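Local structure of phage terminase large subunit (Thermus phage P7426, 7KS4) at residues A[16-21]-A[93-98]; A[88-93]-A[99-104]. The protein probably acts as the ATP-driven motor that packs viral DNA into empty capsids and cuts the genome, this chain being its N-terminal ATPase domain. All blocks are in the same frame, centred on the assembly; numbering follows the deposited sequence.

Interaction 1 of 2, residues A[16-21]-A[93-98]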
ATOM      1  N   PHE A  16       5.052   7.778  13.733  1.00 29.75           N
ATOM      2  CA  PHE A  16       5.190   8.720  12.621  1.00 31.21           C
ATOM      3  C   PHE A  16       6.326   9.700  12.874  1.00 33.01           C
ATOM      4  O   PHE A  16       7.141   9.976  11.980  1.00 33.24           O
ATOM      5  CB  PHE A  16       3.890   9.499  12.413  1.00 33.52           C
ATOM      6  CG  PHE A  16       2.719   8.660  11.990  1.00 32.87           C
ATOM      7  CD1 PHE A  16       2.894   7.468  11.302  1.00 30.24           C
ATOM      8  CD2 PHE A  16       1.427   9.082  12.269  1.00 35.45           C
ATOM      9  CE1 PHE A  16       1.796   6.710  10.909  1.00 30.25           C
ATOM     10  CE2 PHE A  16       0.334   8.330  11.878  1.00 34.52           C
ATOM     11  CZ  PHE A  16       0.521   7.144  11.197  1.00 31.88           C
ATOM     12  N   GLU A  17       6.380  10.254  14.083  1.00 32.17           N
ATOM     13  CA  GLU A  17       7.420  11.213  14.425  1.00 36.06           C
ATOM     14  C   GLU A  17       8.810  10.600  14.287  1.00 35.42           C
ATOM     15  O   GLU A  17       9.745  11.264  13.821  1.00 34.59           O
ATOM     16  CB  GLU A  17       7.184  11.720  15.844  1.00 40.76           C
ATOM     17  CG  GLU A  17       8.061  12.868  16.264  1.00 49.92           C
ATOM     18  CD  GLU A  17       7.554  14.217  15.773  1.00 56.71           C
ATOM     19  OE1 GLU A  17       6.809  14.254  14.767  1.00 57.10           O
ATOM     20  OE2 GLU A  17       7.898  15.239  16.406  1.00 62.42           O
ATOM     21  N   LEU A  18       8.974   9.339  14.696  1.00 39.53           N
ATOM     22  CA  LEU A  18      10.238   8.649  14.446  1.00 42.32           C
ATOM     23  C   LEU A  18      10.547   8.595  12.955  1.00 43.98           C
ATOM     24  O   LEU A  18      11.697   8.762  12.543  1.00 47.32           O
ATOM     25  CB  LEU A  18      10.199   7.231  15.029  1.00 40.08           C
ATOM     26  CG  LEU A  18      10.297   7.077  16.548  1.00 40.17           C
ATOM     27  CD1 LEU A  18      10.110   5.610  16.958  1.00 39.26           C
ATOM     28  CD2 LEU A  18      11.632   7.601  17.052  1.00 41.94           C
ATOM     29  N   LEU A  19       9.536   8.377  12.124  1.00 45.49           N
ATOM     30  CA  LEU A  19       9.789   8.262  10.695  1.00 46.15           C
ATOM     31  C   LEU A  19      10.050   9.596  10.011  1.00 46.68           C
ATOM     32  O   LEU A  19      10.436   9.597   8.837  1.00 49.74           O
ATOM     33  CB  LEU A  19       8.609   7.577  10.006  1.00 44.65           C
ATOM     34  CG  LEU A  19       8.614   6.054  10.043  1.00 44.05           C
ATOM     35  CD1 LEU A  19       7.317   5.531   9.462  1.00 42.79           C
ATOM     36  CD2 LEU A  19       9.809   5.512   9.283  1.00 45.63           C
ATOM     37  N   GLY A  20       9.863  10.721  10.694  1.00 41.39           N
ATOM     38  CA  GLY A  20       9.874  11.990   9.994  1.00 42.64           C
ATOM     39  C   GLY A  20       8.692  12.134   9.067  1.00 41.17           C
ATOM     40  O   GLY A  20       8.787  12.819   8.045  1.00 41.74           O
ATOM     41  N   TYR A  21       7.571  11.517   9.416  1.00 40.17           N
ATOM     42  CA  TYR A  21       6.406  11.399   8.551  1.00 40.79           C
ATOM     43  C   TYR A  21       5.254  12.194   9.144  1.00 41.74           C
ATOM     44  O   TYR A  21       4.923  12.026  10.322  1.00 43.90           O
ATOM     45  CB  TYR A  21       6.033   9.922   8.399  1.00 35.59           C
ATOM     46  CG  TYR A  21       4.767   9.610   7.624  1.00 34.27           C
ATOM     47  CD1 TYR A  21       4.622   9.987   6.292  1.00 35.47           C
ATOM     48  CD2 TYR A  21       3.744   8.880   8.211  1.00 32.23           C
ATOM     49  CE1 TYR A  21       3.475   9.675   5.580  1.00 34.83           C
ATOM     50  CE2 TYR A  21       2.591   8.551   7.500  1.00 31.82           C
ATOM     51  CZ  TYR A  21       2.464   8.955   6.188  1.00 34.26           C
ATOM     52  OH  TYR A  21       1.330   8.632   5.471  1.00 35.99           O
ATOM     53  N   ALA A  93      16.232   1.680  11.931  1.00 34.92           N
ATOM     54  CA  ALA A  93      16.937   0.657  12.688  1.00 35.31           C
ATOM     55  C   ALA A  93      17.940   1.257  13.658  1.00 36.45           C
ATOM     56  O   ALA A  93      18.268   0.613  14.665  1.00 37.47           O
ATOM     57  CB  ALA A  93      17.643  -0.315  11.736  1.00 37.58           C
ATOM     58  N   GLU A  94      18.426   2.475  13.389  1.00 34.64           N
ATOM     59  CA  GLU A  94      19.359   3.116  14.307  1.00 34.02           C
ATOM     60  C   GLU A  94      18.803   3.171  15.723  1.00 33.59           C
ATOM     61  O   GLU A  94      19.550   2.987  16.690  1.00 33.91           O
ATOM     62  CB  GLU A  94      19.692   4.528  13.826  1.00 34.55           C
ATOM     63  CG  GLU A  94      20.524   5.337  14.813  1.00 34.80           C
ATOM     64  CD  GLU A  94      21.901   4.755  15.037  1.00 36.92           C
ATOM     65  OE1 GLU A  94      22.389   4.049  14.129  1.00 37.35           O
ATOM     66  OE2 GLU A  94      22.498   5.007  16.110  1.00 36.23           O
ATOM     67  N   VAL A  95      17.505   3.457  15.870  1.00 37.37           N
ATOM     68  CA  VAL A  95      16.901   3.654  17.188  1.00 37.31           C
ATOM     69  C   VAL A  95      16.279   2.375  17.752  1.00 35.08           C
ATOM     70  O   VAL A  95      15.621   2.427  18.795  1.00 33.65           O
ATOM     71  CB  VAL A  95      15.874   4.799  17.166  1.00 39.08           C
ATOM     72  CG1 VAL A  95      16.541   6.098  16.723  1.00 42.88           C
ATOM     73  CG2 VAL A  95      14.686   4.473  16.283  1.00 39.41           C
ATOM     74  N   PHE A  96      16.500   1.226  17.113  1.00 32.98           N
ATOM     75  CA  PHE A  96      16.143  -0.077  17.676  1.00 31.98           C
ATOM     76  C   PHE A  96      17.423  -0.900  17.744  1.00 32.62           C
ATOM     77  O   PHE A  96      17.732  -1.663  16.814  1.00 31.19           O
ATOM     78  CB  PHE A  96      15.056  -0.747  16.838  1.00 32.11           C
ATOM     79  CG  PHE A  96      13.777   0.040  16.809  1.00 32.63           C
ATOM     80  CD1 PHE A  96      12.967   0.088  17.931  1.00 32.29           C
ATOM     81  CD2 PHE A  96      13.400   0.757  15.680  1.00 34.28           C
ATOM     82  CE1 PHE A  96      11.800   0.830  17.934  1.00 33.01           C
ATOM     83  CE2 PHE A  96      12.222   1.500  15.672  1.00 34.76           C
ATOM     84  CZ  PHE A  96      11.424   1.533  16.803  1.00 34.11           C
ATOM     85  N   PRO A  97      18.214  -0.752  18.813  1.00 32.50           N
ATOM     86  CA  PRO A  97      19.547  -1.386  18.837  1.00 34.36           C
ATOM     87  C   PRO A  97      19.535  -2.897  18.664  1.00 33.93           C
ATOM     88  O   PRO A  97      20.568  -3.464  18.279  1.00 36.42           O
ATOM     89  CB  PRO A  97      20.095  -0.990  20.216  1.00 35.85           C
ATOM     90  CG  PRO A  97      19.428   0.316  20.519  1.00 35.23           C
ATOM     91  CD  PRO A  97      18.034   0.192  19.934  1.00 33.48           C
ATOM     92  N   ALA A  98      18.412  -3.564  18.936  1.00 32.04           N
ATOM     93  CA  ALA A  98      18.297  -5.007  18.788  1.00 33.49           C
ATOM     94  C   ALA A  98      17.892  -5.430  17.378  1.00 33.58           C
ATOM     95  O   ALA A  98      17.421  -6.558  17.198  1.00 33.85           O
ATOM     96  CB  ALA A  98      17.289  -5.565  19.801  1.00 32.59           C
TER
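Leu18, in the last turn of helix 13-19, reaches across to Val95 and Phe96, two residues of the loop that joins helix 75-92 to strand 99-104. Two very different modes of packing meet here: a helix end closed by a Schellman motif, near the start of this P-loop ATPase domain, and a sparse apolar contact at the surface. The contact across the segments is the loose side. It buries 89 Å² in all, no hydrogen bond crosses it, and the nearest alpha carbons, those of Leu18 and Val95, stay 8.8 Å apart. The two methyls of Leu18 divide the work. With chi2 at 175°, CD1 continues the side chain outward and meets Phe96 CZ at 4.3 Å, approaching the ring obliquely. The other branch, CD2, faces Val95 CG2 at 4.4 Å, one methyl against another. Leu18 and Val95 are exposed; Phe96 is only partly so, and its ring meets that of Phe61 of helix 48-62, planes about 30° apart.

The tight side lies within 16-21 itself. Gly20 leaves the helix with positive phi (68°), and the chain folds back so that Tyr21 N bonds to Phe16 O at 3.0 Å and Gly20 N to Glu17 O at 3.2 Å, the two bonds that define the motif. Within the same turn Leu19 is buried against Val54 of helix 48-62 and Leu92 of helix 75-92. Tyr21, which touches ADP, is held at its far end by a hydrogen bond between its OH and His31 NE2. The reversal also brings two aromatic side chains of the segment together: Phe16 CD1 sits in the plane of the Tyr21 ring, at its edge, 3.5 Å from Tyr21 CD2.

Interaction 2 of 2, residues A[88-93]-A[99-104]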
ATOM      1  N   LYS A  88      13.608   4.047   4.838  1.00 39.39           N
ATOM      2  CA  LYS A  88      13.019   4.246   6.157  1.00 39.19           C
ATOM      3  C   LYS A  88      13.475   3.172   7.134  1.00 36.46           C
ATOM      4  O   LYS A  88      13.768   3.471   8.297  1.00 36.61           O
ATOM      5  CB  LYS A  88      11.492   4.255   6.052  1.00 38.70           C
ATOM      6  CG  LYS A  88      10.950   5.403   5.223  1.00 41.29           C
ATOM      7  CD  LYS A  88       9.432   5.340   5.092  1.00 40.93           C
ATOM      8  CE  LYS A  88       8.866   6.680   4.655  1.00 45.41           C
ATOM      9  NZ  LYS A  88       9.567   7.217   3.469  1.00 48.17           N
ATOM     10  N   VAL A  89      13.524   1.918   6.685  1.00 33.59           N
ATOM     11  CA  VAL A  89      13.916   0.818   7.561  1.00 32.91           C
ATOM     12  C   VAL A  89      15.384   0.945   7.950  1.00 33.25           C
ATOM     13  O   VAL A  89      15.756   0.741   9.110  1.00 31.29           O
ATOM     14  CB  VAL A  89      13.623  -0.529   6.872  1.00 32.70           C
ATOM     15  CG1 VAL A  89      14.403  -1.672   7.521  1.00 32.81           C
ATOM     16  CG2 VAL A  89      12.130  -0.833   6.899  1.00 31.30           C
ATOM     17  N   GLU A  90      16.248   1.267   6.989  1.00 37.49           N
ATOM     18  CA  GLU A  90      17.667   1.379   7.309  1.00 39.66           C
ATOM     19  C   GLU A  90      17.938   2.545   8.249  1.00 39.44           C
ATOM     20  O   GLU A  90      18.835   2.459   9.097  1.00 38.82           O
ATOM     21  CB  GLU A  90      18.483   1.494   6.018  1.00 44.01           C
ATOM     22  CG  GLU A  90      18.656   0.138   5.338  1.00 45.91           C
ATOM     23  CD  GLU A  90      19.405   0.203   4.029  1.00 51.12           C
ATOM     24  OE1 GLU A  90      19.725   1.315   3.558  1.00 54.02           O
ATOM     25  OE2 GLU A  90      19.675  -0.878   3.466  1.00 51.68           O
ATOM     26  N   ARG A  91      17.167   3.629   8.132  1.00 39.16           N
ATOM     27  CA  ARG A  91      17.317   4.751   9.051  1.00 39.39           C
ATOM     28  C   ARG A  91      16.732   4.426  10.420  1.00 38.29           C
ATOM     29  O   ARG A  91      17.377   4.646  11.455  1.00 37.91           O
ATOM     30  CB  ARG A  91      16.645   5.990   8.461  1.00 40.39           C
ATOM     31  CG  ARG A  91      16.503   7.141   9.442  1.00 41.38           C
ATOM     32  CD  ARG A  91      16.194   8.442   8.720  1.00 43.47           C
ATOM     33  NE  ARG A  91      15.008   8.328   7.869  1.00 44.07           N
ATOM     34  CZ  ARG A  91      13.758   8.495   8.292  1.00 43.39           C
ATOM     35  NH1 ARG A  91      12.751   8.371   7.439  1.00 43.32           N
ATOM     36  NH2 ARG A  91      13.509   8.786   9.562  1.00 43.78           N
ATOM     37  N   LEU A  92      15.501   3.909  10.446  1.00 36.81           N
ATOM     38  CA  LEU A  92      14.822   3.665  11.714  1.00 37.69           C
ATOM     39  C   LEU A  92      15.554   2.638  12.563  1.00 35.48           C
ATOM     40  O   LEU A  92      15.488   2.694  13.799  1.00 35.69           O
ATOM     41  CB  LEU A  92      13.390   3.197  11.457  1.00 37.80           C
ATOM     42  CG  LEU A  92      12.389   3.618  12.524  1.00 39.78           C
ATOM     43  CD1 LEU A  92      12.151   5.123  12.443  1.00 42.62           C
ATOM     44  CD2 LEU A  92      11.085   2.839  12.360  1.00 38.50           C
ATOM     45  N   ALA A  93      16.232   1.680  11.931  1.00 34.92           N
ATOM     46  CA  ALA A  93      16.937   0.657  12.688  1.00 35.31           C
ATOM     47  C   ALA A  93      17.940   1.257  13.658  1.00 36.45           C
ATOM     48  O   ALA A  93      18.268   0.613  14.665  1.00 37.47           O
ATOM     49  CB  ALA A  93      17.643  -0.315  11.736  1.00 37.58           C
ATOM     50  N   THR A  99      18.050  -4.560  16.380  1.00 34.53           N
ATOM     51  CA  THR A  99      17.764  -4.924  15.000  1.00 33.50           C
ATOM     52  C   THR A  99      18.989  -4.714  14.123  1.00 34.81           C
ATOM     53  O   THR A  99      19.884  -3.922  14.430  1.00 35.87           O
ATOM     54  CB  THR A  99      16.590  -4.119  14.415  1.00 32.44           C
ATOM     55  OG1 THR A  99      16.963  -2.741  14.270  1.00 32.34           O
ATOM     56  CG2 THR A  99      15.361  -4.233  15.296  1.00 31.36           C
ATOM     57  N   GLU A 100      19.007  -5.444  13.014  1.00 36.30           N
ATOM     58  CA  GLU A 100      20.045  -5.307  12.004  1.00 38.77           C
ATOM     59  C   GLU A 100      19.401  -5.569  10.653  1.00 37.79           C
ATOM     60  O   GLU A 100      18.699  -6.568  10.489  1.00 37.47           O
ATOM     61  CB  GLU A 100      21.195  -6.283  12.255  1.00 43.50           C
ATOM     62  CG  GLU A 100      22.321  -6.189  11.242  1.00 47.64           C
ATOM     63  CD  GLU A 100      23.484  -7.089  11.605  1.00 52.65           C
ATOM     64  OE1 GLU A 100      23.381  -8.316  11.384  1.00 54.97           O
ATOM     65  OE2 GLU A 100      24.491  -6.575  12.134  1.00 55.65           O
ATOM     66  N   VAL A 101      19.625  -4.665   9.704  1.00 38.43           N
ATOM     67  CA  VAL A 101      18.964  -4.704   8.404  1.00 38.21           C
ATOM     68  C   VAL A 101      19.884  -5.372   7.395  1.00 39.66           C
ATOM     69  O   VAL A 101      21.085  -5.090   7.346  1.00 41.89           O
ATOM     70  CB  VAL A 101      18.582  -3.286   7.939  1.00 39.34           C
ATOM     71  CG1 VAL A 101      17.898  -3.330   6.574  1.00 40.46           C
ATOM     72  CG2 VAL A 101      17.700  -2.604   8.982  1.00 37.74           C
ATOM     73  N   GLN A 102      19.312  -6.248   6.574  1.00 40.70           N
ATOM     74  CA  GLN A 102      20.030  -6.907   5.491  1.00 43.29           C
ATOM     75  C   GLN A 102      19.244  -6.690   4.205  1.00 43.83           C
ATOM     76  O   GLN A 102      18.029  -6.910   4.173  1.00 42.12           O
ATOM     77  CB  GLN A 102      20.211  -8.402   5.776  1.00 43.80           C
ATOM     78  CG  GLN A 102      21.141  -9.117   4.817  1.00 46.80           C
ATOM     79  CD  GLN A 102      21.124 -10.619   5.015  1.00 48.83           C
ATOM     80  OE1 GLN A 102      20.565 -11.125   5.992  1.00 48.16           O
ATOM     81  NE2 GLN A 102      21.734 -11.343   4.085  1.00 51.98           N
ATOM     82  N   LEU A 103      19.935  -6.257   3.157  1.00 45.80           N
ATOM     83  CA  LEU A 103      19.301  -5.835   1.918  1.00 48.10           C
ATOM     84  C   LEU A 103      19.884  -6.603   0.743  1.00 53.68           C
ATOM     85  O   LEU A 103      21.098  -6.815   0.664  1.00 52.80           O
ATOM     86  CB  LEU A 103      19.488  -4.331   1.689  1.00 49.18           C
ATOM     87  CG  LEU A 103      18.992  -3.757   0.361  1.00 51.91           C
ATOM     88  CD1 LEU A 103      17.507  -4.062   0.140  1.00 50.31           C
ATOM     89  CD2 LEU A 103      19.236  -2.264   0.351  1.00 53.16           C
ATOM     90  N   GLN A 104      19.008  -7.013  -0.169  1.00 60.62           N
ATOM     91  CA  GLN A 104      19.395  -7.604  -1.448  1.00 66.90           C
ATOM     92  C   GLN A 104      18.662  -6.790  -2.508  1.00 68.49           C
ATOM     93  O   GLN A 104      17.546  -7.139  -2.900  1.00 68.28           O
ATOM     94  CB  GLN A 104      19.044  -9.081  -1.496  1.00 67.05           C
ATOM     95  CG  GLN A 104      19.696  -9.888  -0.389  1.00 66.84           C
ATOM     96  CD  GLN A 104      19.137 -11.287  -0.281  1.00 67.69           C
ATOM     97  OE1 GLN A 104      18.257 -11.674  -1.047  1.00 68.15           O
ATOM     98  NE2 GLN A 104      19.647 -12.059   0.674  1.00 68.08           N
TER
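Val101 is where most of the apolar packing between 88-93, at the end of helix 75-92, and strand 99-104 converges, a small example of how a helix lies against an edge strand that follows it closely in sequence. The axes of helix 88-92 and the strand approach to 8.5 Å and run roughly antiparallel, 150° between their directions. Val101 CG2 takes two partners, Ala93 CB at 3.6 Å and Val89 CG1 at 3.7 Å. Its other methyl, CG1, stands anti to the backbone N (chi1 180°) and meets Glu90 CG at 3.8 Å, the two side chains crossing at about a right angle.

Contacts of polar groups with carbon form a second class. The Glu90 chain is extended beyond CG and carries its carboxylate over to Leu103, where OE2 lies 3.4 Å from CD2. At the other end of the strand Thr99 OG1 rests 3.6 Å from Ala93 CB, but its hydrogen bond goes to Phe96 O in the intervening loop. No hydrogen bond crosses between 88-93 and 99-104; their contact is side-chain packing.

Strand 99-104 is one of the two outermost strands, within this chain, of the domain's mixed sheet. Around this pair, Val101 also touches Leu110 of the adjacent antiparallel strand 109-115, Val89 packs on Val112 of that strand and on Leu60 of helix 48-62, and Leu103 reaches Phe82 and Val86, earlier in helix 75-92.

Overall arrangement
Interactions 1 and 2 lie on the same side of the domain with centres about 10 Å apart, and they share Ala93. They also touch directly: Arg91 NH1 hydrogen-bonds to Leu19 O at 3.0 Å, tying the helix of interaction 2 to the closing turn of helix 13-19, and Leu19 CD2 packs on Lys88 CB at 3.9 Å. The nucleotide site lies nearby: Tyr21 of 16-21 touches ADP, while the side chain of Leu18 is about 10 Å from that of Lys22. Lys88 forms a salt bridge with Glu50, an ADP-binding residue. The side chains of Val89 and Arg84, another residue of the pocket, are about 9 Å apart.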